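Local atomic coordinates of Zn-dependent hydrolase, glyoxylase (PDB entry 6T5K), a protein that binds two zinc ions and probably hydrolyses beta-lactam antibiotics, carbapenems among them, as a class B metallo-beta-lactamase. Residues Val35-Thr39 / Phe172-Val177; Ile62-Ala67 / Glu89-Val93; Gly140-Glu144 / Phe155-Phe159; Lys185-Lys191 / Glu236-Lys240. One frame throughout, in Å; residues are numbered along the deposited sequence.

Interaction 1 (Val35-Thr39 / Phe172-Val177); sequences VSPHT and FPDDQV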
# COMPACT_ATOMS: atom_id res chain seq x y z
N VAL A 35 8.94 -2.44 10.29
CA VAL A 35 8.59 -1.19 10.95
C VAL A 35 7.70 -1.38 12.17
O VAL A 35 7.48 -0.42 12.92
CB VAL A 35 7.96 -0.19 9.96
CG1 VAL A 35 8.99 0.19 8.92
CG2 VAL A 35 6.70 -0.77 9.33
N SER A 36 7.23 -2.60 12.42
CA SER A 36 6.47 -2.93 13.62
C SER A 36 6.59 -4.43 13.80
O SER A 36 7.13 -5.12 12.93
CB SER A 36 5.00 -2.49 13.50
OG SER A 36 4.27 -3.33 12.63
N PRO A 37 6.05 -4.98 14.89
CA PRO A 37 6.22 -6.43 15.09
C PRO A 37 5.77 -7.28 13.91
O PRO A 37 6.40 -8.30 13.62
CB PRO A 37 5.42 -6.72 16.37
CG PRO A 37 5.57 -5.45 17.15
CD PRO A 37 5.50 -4.33 16.10
N HIS A 38 4.70 -6.87 13.23
CA HIS A 38 4.14 -7.66 12.15
C HIS A 38 4.07 -6.94 10.81
O HIS A 38 3.51 -7.50 9.87
CB HIS A 38 2.73 -8.13 12.51
CG HIS A 38 2.67 -8.93 13.75
ND1 HIS A 38 2.40 -8.36 14.98
CD2 HIS A 38 2.88 -10.25 13.98
CE1 HIS A 38 2.45 -9.30 15.91
NE2 HIS A 38 2.75 -10.45 15.34
N THR A 39 4.56 -5.71 10.69
CA THR A 39 4.45 -5.02 9.41
C THR A 39 5.80 -4.53 8.92
O THR A 39 6.73 -4.26 9.70
CB THR A 39 3.41 -3.86 9.38
OG1 THR A 39 3.94 -2.68 9.98
CG2 THR A 39 2.12 -4.29 10.05
N PHE A 172 -4.11 -2.49 9.79
CA PHE A 172 -3.71 -3.66 10.56
C PHE A 172 -3.80 -3.28 12.03
O PHE A 172 -2.89 -2.63 12.57
CB PHE A 172 -2.29 -4.08 10.22
CG PHE A 172 -1.83 -5.27 10.98
CD1 PHE A 172 -2.48 -6.48 10.86
CD2 PHE A 172 -0.78 -5.18 11.84
CE1 PHE A 172 -2.05 -7.59 11.56
CE2 PHE A 172 -0.36 -6.26 12.53
CZ PHE A 172 -1.00 -7.47 12.40
N PRO A 173 -4.87 -3.67 12.70
CA PRO A 173 -5.13 -3.11 14.02
C PRO A 173 -4.17 -3.61 15.09
O PRO A 173 -3.90 -2.89 16.05
CB PRO A 173 -6.57 -3.54 14.32
CG PRO A 173 -6.78 -4.79 13.45
CD PRO A 173 -6.03 -4.44 12.18
N ASP A 174 -3.64 -4.82 14.97
CA ASP A 174 -2.83 -5.34 16.07
C ASP A 174 -1.63 -4.46 16.37
O ASP A 174 -1.23 -4.33 17.54
CB ASP A 174 -2.37 -6.75 15.76
CG ASP A 174 -3.50 -7.71 15.72
OD1 ASP A 174 -4.25 -7.61 14.73
OD2 ASP A 174 -3.64 -8.51 16.66
N ASP A 175 -1.01 -3.89 15.35
CA ASP A 175 0.11 -2.97 15.55
C ASP A 175 -0.31 -1.52 15.36
O ASP A 175 0.56 -0.63 15.37
CB ASP A 175 1.25 -3.28 14.55
CG ASP A 175 1.92 -4.63 14.76
OD1 ASP A 175 1.58 -5.39 15.70
OD2 ASP A 175 2.81 -4.94 13.93
N GLN A 176 -1.59 -1.26 15.12
CA GLN A 176 -2.10 0.11 14.87
C GLN A 176 -1.31 0.77 13.73
O GLN A 176 -0.78 1.89 13.83
CB GLN A 176 -2.14 0.96 16.15
CG GLN A 176 -3.35 0.73 16.99
CD GLN A 176 -4.72 1.15 16.32
OE1 GLN A 176 -4.77 1.90 15.39
NE2 GLN A 176 -5.81 0.66 16.88
N VAL A 177 -1.31 0.05 12.58
CA VAL A 177 -0.59 0.47 11.39
C VAL A 177 -1.58 0.70 10.26
O VAL A 177 -2.44 -0.14 9.99
CB VAL A 177 0.43 -0.60 10.96
CG1 VAL A 177 1.12 -0.21 9.64
CG2 VAL A 177 1.45 -0.82 12.03
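A single buried carboxylate, that of Asp175, gathers three hydrogen bonds from the opposing turn. Its OD2 accepts a very short hydrogen bond from Ser36 OG (2.5 Å) and a second from the backbone His38 N (2.8 Å), while OD1 takes the ring nitrogen His38 ND1 at 3.2 Å, almost straight, giving a His-carboxylate pair. Ser36 OG also accepts from Thr39 OG1 at 2.7 Å, so the polar chain runs on into the start of strand 39-48. Beside it lies an apolar patch: Phe172 CD2 is 3.5 Å from Thr39 CG2 and Phe172 CE2 is 3.6 Å from His38 CB. Val177 CG2 packs against the Thr39 hydroxyl, 3.7 Å from OG1. Asp174 makes no contact with the turn; its OD2 forms a salt bridge with Lys152 NZ. Just after Asp175, Gln176, at positive phi, and Val177 both lie opposite Phe172. That G1 beta bulge closes one hairpin of the five-stranded sheet, here docked on a hairpin turn of the other sheet in the metallo-beta-lactamase sandwich.

Interaction 2 (Ile62-Ala67 / Glu89-Val93); sequences ISDGEA and EKLQV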
# COMPACT_ATOMS: atom_id res chain seq x y z
N ILE A 62 2.95 -9.75 8.18
CA ILE A 62 3.40 -11.12 8.39
C ILE A 62 3.00 -11.56 9.79
O ILE A 62 3.31 -10.88 10.78
CB ILE A 62 4.92 -11.27 8.19
CG1 ILE A 62 5.34 -10.76 6.81
CG2 ILE A 62 5.34 -12.73 8.36
CD1 ILE A 62 6.85 -10.79 6.53
N SER A 63 2.32 -12.70 9.89
CA SER A 63 2.00 -13.25 11.21
C SER A 63 1.83 -14.75 11.05
O SER A 63 1.19 -15.21 10.10
CB SER A 63 0.71 -12.63 11.77
OG SER A 63 0.49 -12.94 13.15
N ASP A 64 2.40 -15.49 12.00
CA ASP A 64 2.23 -16.94 12.06
C ASP A 64 2.56 -17.64 10.74
O ASP A 64 1.86 -18.56 10.32
CB ASP A 64 0.81 -17.26 12.54
CG ASP A 64 0.39 -16.37 13.70
OD1 ASP A 64 0.99 -16.49 14.80
OD2 ASP A 64 -0.53 -15.53 13.50
N GLY A 65 3.63 -17.19 10.09
CA GLY A 65 4.10 -17.82 8.87
C GLY A 65 3.31 -17.49 7.64
O GLY A 65 3.53 -18.13 6.60
N GLU A 66 2.43 -16.50 7.71
CA GLU A 66 1.61 -16.09 6.58
C GLU A 66 1.81 -14.61 6.32
O GLU A 66 2.19 -13.85 7.22
CB GLU A 66 0.13 -16.39 6.86
CG GLU A 66 -0.12 -17.87 7.12
CD GLU A 66 -1.58 -18.25 7.34
OE1 GLU A 66 -2.46 -17.40 7.09
OE2 GLU A 66 -1.83 -19.41 7.74
N ALA A 67 1.58 -14.20 5.08
CA ALA A 67 1.81 -12.83 4.69
C ALA A 67 0.73 -12.34 3.73
O ALA A 67 0.19 -13.10 2.92
CB ALA A 67 3.16 -12.69 4.00
N GLU A 89 11.93 -16.87 3.18
CA GLU A 89 11.52 -16.82 4.57
C GLU A 89 10.47 -17.87 4.91
O GLU A 89 9.97 -17.92 6.05
CB GLU A 89 10.98 -15.44 4.88
CG GLU A 89 12.03 -14.37 4.73
CD GLU A 89 13.09 -14.47 5.81
OE1 GLU A 89 12.74 -14.41 6.99
OE2 GLU A 89 14.28 -14.64 5.48
N LYS A 90 10.11 -18.73 3.94
CA LYS A 90 9.23 -19.86 4.21
C LYS A 90 7.81 -19.41 4.53
O LYS A 90 7.10 -20.05 5.31
CB LYS A 90 9.76 -20.73 5.36
CG LYS A 90 11.20 -21.22 5.18
CD LYS A 90 11.25 -22.73 5.03
CE LYS A 90 12.67 -23.28 5.18
NZ LYS A 90 13.49 -22.54 6.20
N LEU A 91 7.38 -18.30 3.93
CA LEU A 91 6.08 -17.71 4.24
C LEU A 91 5.04 -18.13 3.23
O LEU A 91 5.31 -18.21 2.03
CB LEU A 91 6.19 -16.19 4.22
CG LEU A 91 7.09 -15.70 5.36
CD1 LEU A 91 7.39 -14.22 5.17
CD2 LEU A 91 6.47 -15.96 6.71
N GLN A 92 3.83 -18.40 3.72
CA GLN A 92 2.68 -18.57 2.86
C GLN A 92 2.10 -17.20 2.52
O GLN A 92 1.67 -16.46 3.42
CB GLN A 92 1.63 -19.41 3.58
CG GLN A 92 0.36 -19.62 2.82
CD GLN A 92 -0.61 -20.47 3.59
OE1 GLN A 92 -0.43 -21.67 3.72
NE2 GLN A 92 -1.66 -19.84 4.10
N VAL A 93 2.11 -16.84 1.24
CA VAL A 93 1.61 -15.54 0.80
C VAL A 93 0.14 -15.73 0.43
O VAL A 93 -0.20 -16.40 -0.54
CB VAL A 93 2.42 -14.96 -0.36
CG1 VAL A 93 1.92 -13.59 -0.67
CG2 VAL A 93 3.90 -14.97 0.01
O HOH W 1 -3.74 -20.99 5.78
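Leu91 does most of the apolar work here. In the mt rotamer its end swings nearer than its CA-to-CB bond would suggest, and CD1 meets Ile62 CD1 at 3.7 Å; Ile62, also mt, leans in the same way. Leu91 further touches Leu86 of helix 76-88, and so does Val93, which shares a face of the sheet with Ala67. The other face carries Glu66 and Gln92. Gln92 is fully extended (tt) along its first two torsions and Glu66 is mt, which brings Glu66 CD within 3.6 Å of Gln92 NE2. No direct bond links them; a water accepts from Gln92 NE2 at 2.9 Å and donates to Glu66 OE2 at 3.2 Å. Their stronger partner is Asn94, which bonds to both Glu66 OE1 and Gln92 NE2.

The backbones pair in parallel: Gln92 N donates to Gly65 O (2.9 Å) and Ala67 N to Gln92 O (2.8 Å), helped by CA-H...O contacts such as Glu66 CA to Gln92 O at 3.2 Å. Asp64 and Gly65 take the positive phi values of a type I' turn from Ser63 to Glu66, and Lys90, also at positive phi, leaves its helix through a Schellman motif. The turn leads directly into strand 66-70, and the Schellman motif, by way of Leu91, into strand 92-98; with helix 76-88 these strands form a beta-alpha-beta crossover.

Interaction 3 (Gly140-Glu144 / Phe155-Phe159); sequences GFSDE and FVHYF. With EDO (1,2-ethanediol), chain C.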
# COMPACT_ATOMS: atom_id res chain seq x y z
N GLY A 140 -12.77 -8.12 -6.69
CA GLY A 140 -13.14 -6.80 -6.26
C GLY A 140 -13.95 -6.85 -4.98
O GLY A 140 -14.61 -7.84 -4.67
N PHE A 141 -13.90 -5.76 -4.22
CA PHE A 141 -14.73 -5.60 -3.05
C PHE A 141 -15.35 -4.20 -3.05
O PHE A 141 -14.83 -3.27 -3.67
CB PHE A 141 -13.95 -5.83 -1.76
CG PHE A 141 -12.94 -4.79 -1.46
CD1 PHE A 141 -13.28 -3.67 -0.70
CD2 PHE A 141 -11.64 -4.90 -1.92
CE1 PHE A 141 -12.32 -2.69 -0.41
CE2 PHE A 141 -10.69 -3.92 -1.64
CZ PHE A 141 -11.03 -2.83 -0.87
N SER A 142 -16.47 -4.05 -2.37
CA SER A 142 -17.20 -2.81 -2.58
C SER A 142 -16.99 -1.81 -1.46
O SER A 142 -17.35 -0.64 -1.61
CB SER A 142 -18.69 -3.07 -2.65
OG SER A 142 -19.38 -1.85 -2.58
N ASP A 143 -16.40 -2.19 -0.35
CA ASP A 143 -16.52 -1.47 0.90
C ASP A 143 -15.37 -1.70 1.86
O ASP A 143 -14.55 -0.75 2.04
CB ASP A 143 -17.82 -2.00 1.50
CG ASP A 143 -18.07 -3.50 1.18
OD1 ASP A 143 -17.60 -3.96 0.13
OD2 ASP A 143 -18.71 -4.20 2.04
N GLU A 144 -15.44 -2.87 2.57
CA GLU A 144 -14.39 -3.37 3.45
C GLU A 144 -14.19 -4.87 3.30
O GLU A 144 -15.12 -5.66 3.51
CB GLU A 144 -14.62 -3.03 4.94
CG GLU A 144 -13.50 -3.66 5.86
CD GLU A 144 -13.45 -3.10 7.29
OE1 GLU A 144 -12.99 -1.96 7.48
OE2 GLU A 144 -13.83 -3.82 8.24
N PHE A 155 -7.29 -5.34 7.06
CA PHE A 155 -8.55 -4.84 6.54
C PHE A 155 -8.28 -3.85 5.42
O PHE A 155 -7.35 -3.04 5.50
CB PHE A 155 -9.33 -4.17 7.69
CG PHE A 155 -9.65 -5.15 8.78
CD1 PHE A 155 -10.81 -5.91 8.73
CD2 PHE A 155 -8.73 -5.42 9.78
CE1 PHE A 155 -11.07 -6.86 9.69
CE2 PHE A 155 -8.97 -6.38 10.73
CZ PHE A 155 -10.16 -7.09 10.71
N VAL A 156 -9.07 -3.94 4.37
CA VAL A 156 -8.94 -3.03 3.24
C VAL A 156 -10.24 -2.25 3.19
O VAL A 156 -11.31 -2.85 3.31
CB VAL A 156 -8.68 -3.78 1.92
CG1 VAL A 156 -8.09 -2.81 0.91
CG2 VAL A 156 -7.79 -4.99 2.13
N HIS A 157 -10.15 -0.93 3.08
CA HIS A 157 -11.34 -0.11 3.26
C HIS A 157 -11.33 1.08 2.32
O HIS A 157 -10.30 1.73 2.18
CB HIS A 157 -11.40 0.38 4.71
CG HIS A 157 -12.74 0.86 5.16
ND1 HIS A 157 -13.42 0.27 6.20
CD2 HIS A 157 -13.50 1.91 4.76
CE1 HIS A 157 -14.55 0.93 6.42
NE2 HIS A 157 -14.63 1.92 5.56
N TYR A 158 -12.48 1.31 1.68
CA TYR A 158 -12.69 2.49 0.85
C TYR A 158 -13.37 3.59 1.67
O TYR A 158 -14.45 3.38 2.23
CB TYR A 158 -13.56 2.13 -0.35
CG TYR A 158 -13.77 3.26 -1.31
CD1 TYR A 158 -12.71 3.75 -2.08
CD2 TYR A 158 -15.03 3.85 -1.44
CE1 TYR A 158 -12.89 4.79 -2.96
CE2 TYR A 158 -15.23 4.90 -2.33
CZ TYR A 158 -14.15 5.35 -3.08
OH TYR A 158 -14.35 6.37 -3.95
N PHE A 159 -12.73 4.75 1.71
CA PHE A 159 -13.25 5.91 2.42
C PHE A 159 -13.59 7.06 1.49
O PHE A 159 -14.02 8.12 1.98
CB PHE A 159 -12.22 6.39 3.42
CG PHE A 159 -12.13 5.56 4.65
CD1 PHE A 159 -13.03 5.72 5.68
CD2 PHE A 159 -11.13 4.60 4.79
CE1 PHE A 159 -12.94 4.97 6.83
CE2 PHE A 159 -11.02 3.86 5.97
CZ PHE A 159 -11.94 4.03 6.97
C1 EDO C . -12.79 -3.66 11.47
O1 EDO C . -13.73 -2.97 10.65
C2 EDO C . -11.40 -3.03 11.38
O2 EDO C . -11.46 -1.61 11.61
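The chain changes sheets here: strand 139-141 is the edge of the eight-stranded sheet of the metallo-beta-lactamase sandwich, and a few residues later Glu144 begins the antiparallel hairpin 144-149/152-157 at the edge of the five-stranded one. Glu144 buries the most surface. It pairs with His157 at a non-hydrogen-bonded position, CA atoms 4.5 Å apart, so both side chains emerge on the same face. In the modelled conformer, one of two deposited, the extended chain of Glu144 brings OE1 to 2.6 Å from His157 ND1, a short, nearly straight His-carboxylate hydrogen bond. OE2 receives O1 of an ethanediol, also at 2.6 Å; that molecule, probably from the crystallisation liquor, lays C2 over a face of the Phe155 ring.

Val156 and Phe141 come next. Phe141, bonded by its backbone to Ala121 of strand 119-122 and to Lys123 just beyond it, pushes its ring toward the second sheet, and its CZ presses on Val156 CG1 at 3.4 Å, where Val168 packs on both. These side chains form part of the apolar packing where the chain passes from one sheet to the other. Tyr158 continues past the strand; its ring stacks on Phe122 and its OH bonds to Gln165 O. Its backbone adds the one main-chain hydrogen bond between the two segments: Tyr158 N donates to Asp143 O at 2.9 Å, with an N-H...O angle of 175°, while that same oxygen sits over one face of the His157 ring.

Interaction 4 (Lys185-Lys191 / Glu236-Lys240); sequences KANGAGK and ETLFK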
# COMPACT_ATOMS: atom_id res chain seq x y z
N LYS A 185 0.17 11.41 2.07
CA LYS A 185 1.48 11.99 1.80
C LYS A 185 2.40 11.89 3.00
O LYS A 185 1.97 11.93 4.16
CB LYS A 185 1.37 13.46 1.41
CG LYS A 185 0.50 13.67 0.20
CD LYS A 185 1.00 12.90 -1.00
CE LYS A 185 0.25 13.33 -2.28
NZ LYS A 185 0.72 12.62 -3.46
N ALA A 186 3.70 11.73 2.72
CA ALA A 186 4.71 11.87 3.75
C ALA A 186 4.67 13.28 4.33
O ALA A 186 4.29 14.24 3.64
CB ALA A 186 6.10 11.59 3.18
N ASN A 187 5.10 13.41 5.58
CA ASN A 187 5.12 14.71 6.23
C ASN A 187 5.99 15.68 5.43
O ASN A 187 7.14 15.37 5.09
CB ASN A 187 5.65 14.58 7.67
CG ASN A 187 5.30 15.78 8.53
OD1 ASN A 187 4.32 16.49 8.27
ND2 ASN A 187 6.09 16.00 9.56
N GLY A 188 5.44 16.84 5.10
CA GLY A 188 6.15 17.85 4.35
C GLY A 188 6.21 17.60 2.86
O GLY A 188 6.81 18.43 2.14
N ALA A 189 5.62 16.52 2.35
CA ALA A 189 5.74 16.22 0.93
C ALA A 189 4.79 17.08 0.11
O ALA A 189 3.82 17.65 0.61
CB ALA A 189 5.43 14.76 0.65
N GLY A 190 5.09 17.16 -1.18
CA GLY A 190 4.24 17.86 -2.11
C GLY A 190 2.99 17.08 -2.47
O GLY A 190 2.78 15.95 -2.05
N LYS A 191 2.15 17.72 -3.30
CA LYS A 191 0.89 17.11 -3.70
C LYS A 191 1.09 15.98 -4.70
O LYS A 191 0.18 15.16 -4.88
CB LYS A 191 -0.06 18.17 -4.25
CG LYS A 191 -0.50 19.19 -3.23
CD LYS A 191 -1.50 20.17 -3.82
CE LYS A 191 -2.04 21.09 -2.76
NZ LYS A 191 -2.88 22.16 -3.32
N GLU A 236 -4.44 15.96 5.12
CA GLU A 236 -5.69 16.70 5.09
C GLU A 236 -5.42 18.20 4.93
O GLU A 236 -6.08 18.88 4.12
CB GLU A 236 -6.52 16.40 6.32
CG GLU A 236 -7.87 17.04 6.21
CD GLU A 236 -8.75 16.90 7.44
OE1 GLU A 236 -8.43 16.09 8.32
OE2 GLU A 236 -9.78 17.63 7.52
N THR A 237 -4.46 18.73 5.69
CA THR A 237 -4.16 20.16 5.63
C THR A 237 -3.66 20.57 4.25
O THR A 237 -4.00 21.65 3.74
CB THR A 237 -3.10 20.50 6.67
OG1 THR A 237 -3.58 20.11 7.97
CG2 THR A 237 -2.77 22.01 6.66
N LEU A 238 -2.83 19.73 3.65
CA LEU A 238 -2.27 20.03 2.34
C LEU A 238 -3.34 20.22 1.29
O LEU A 238 -3.18 21.05 0.39
CB LEU A 238 -1.35 18.88 1.94
CG LEU A 238 -0.59 18.97 0.62
CD1 LEU A 238 0.38 20.14 0.63
CD2 LEU A 238 0.10 17.63 0.37
N PHE A 239 -4.44 19.47 1.39
CA PHE A 239 -5.50 19.54 0.41
C PHE A 239 -6.73 20.30 0.87
O PHE A 239 -7.70 20.39 0.12
CB PHE A 239 -5.87 18.13 -0.04
CG PHE A 239 -4.82 17.49 -0.90
CD1 PHE A 239 -4.66 17.85 -2.22
CD2 PHE A 239 -3.96 16.55 -0.36
CE1 PHE A 239 -3.68 17.27 -3.02
CE2 PHE A 239 -2.97 15.95 -1.14
CZ PHE A 239 -2.83 16.30 -2.47
N LYS A 240 -6.71 20.88 2.06
CA LYS A 240 -7.92 21.49 2.60
C LYS A 240 -8.32 22.69 1.76
O LYS A 240 -7.46 23.35 1.17
CB LYS A 240 -7.72 21.93 4.05
CG LYS A 240 -9.00 21.82 4.86
CD LYS A 240 -8.81 22.24 6.31
CE LYS A 240 -8.00 21.22 7.09
NZ LYS A 240 -8.16 21.46 8.56
OXT LYS A 240 -9.51 23.01 1.64
O HOH W 2 -4.98 22.92 -1.15
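Segment 185-191 is irregular apart from a type II turn from Ala186 to Ala189, closed by Ala189 N to Ala186 O at 2.9 Å, with Gly188 at the positive phi that suits glycine. Facing it is the last turn of helix 230-239 at the C terminus; the closest CA atoms, of Lys191 and Leu238, are 7.4 Å apart. No direct hydrogen bond crosses. Leu238 instead plugs the bend of the loop, its CD2 lying 3.7 Å from Ala189 O and 4.0 Å from Lys185 CG. This loop follows the zinc ligand Cys182 in the metallo-beta-lactamase fold, and the Lys185 side chain comes within about 5 Å of that of His163, another zinc ligand. Lys185 NZ donates to Lys191 O (3.0 Å), a bond between the two ends of the segment. Phe239, stacked on Trp202, offers its ring edge to Lys185 CE, and its CE1 meets Lys191 CD at 3.7 Å. Extended Lys191 then runs along the helix end: CE is 3.4 Å from Leu238 O, and NZ donates at 3.1 Å to a water.

From the N terminus, the hairpin turn 35-39 opens interaction 1, which closes only at 172-177 and so encloses both interaction 2 and interaction 3. Interaction 2 comes first, closing a short beta-alpha-beta excursion at 89-93; interaction 3 follows it in series, closing the hairpin at 155-159. Interaction 4 opens after all of these and ties the loop beyond Cys182 to the C-terminal helix. None cross. Interaction 1 touches both contacts within it: His38 O and Ile62 N, 2.9 Å apart, make a probable hydrogen bond to interaction 2, and Pro173 CD packs 3.7 Å from Phe155 CD2 of interaction 3. Interactions 1 and 3 join the two sheets; interactions 2 and 4 lie on opposite sides of the chain's centre.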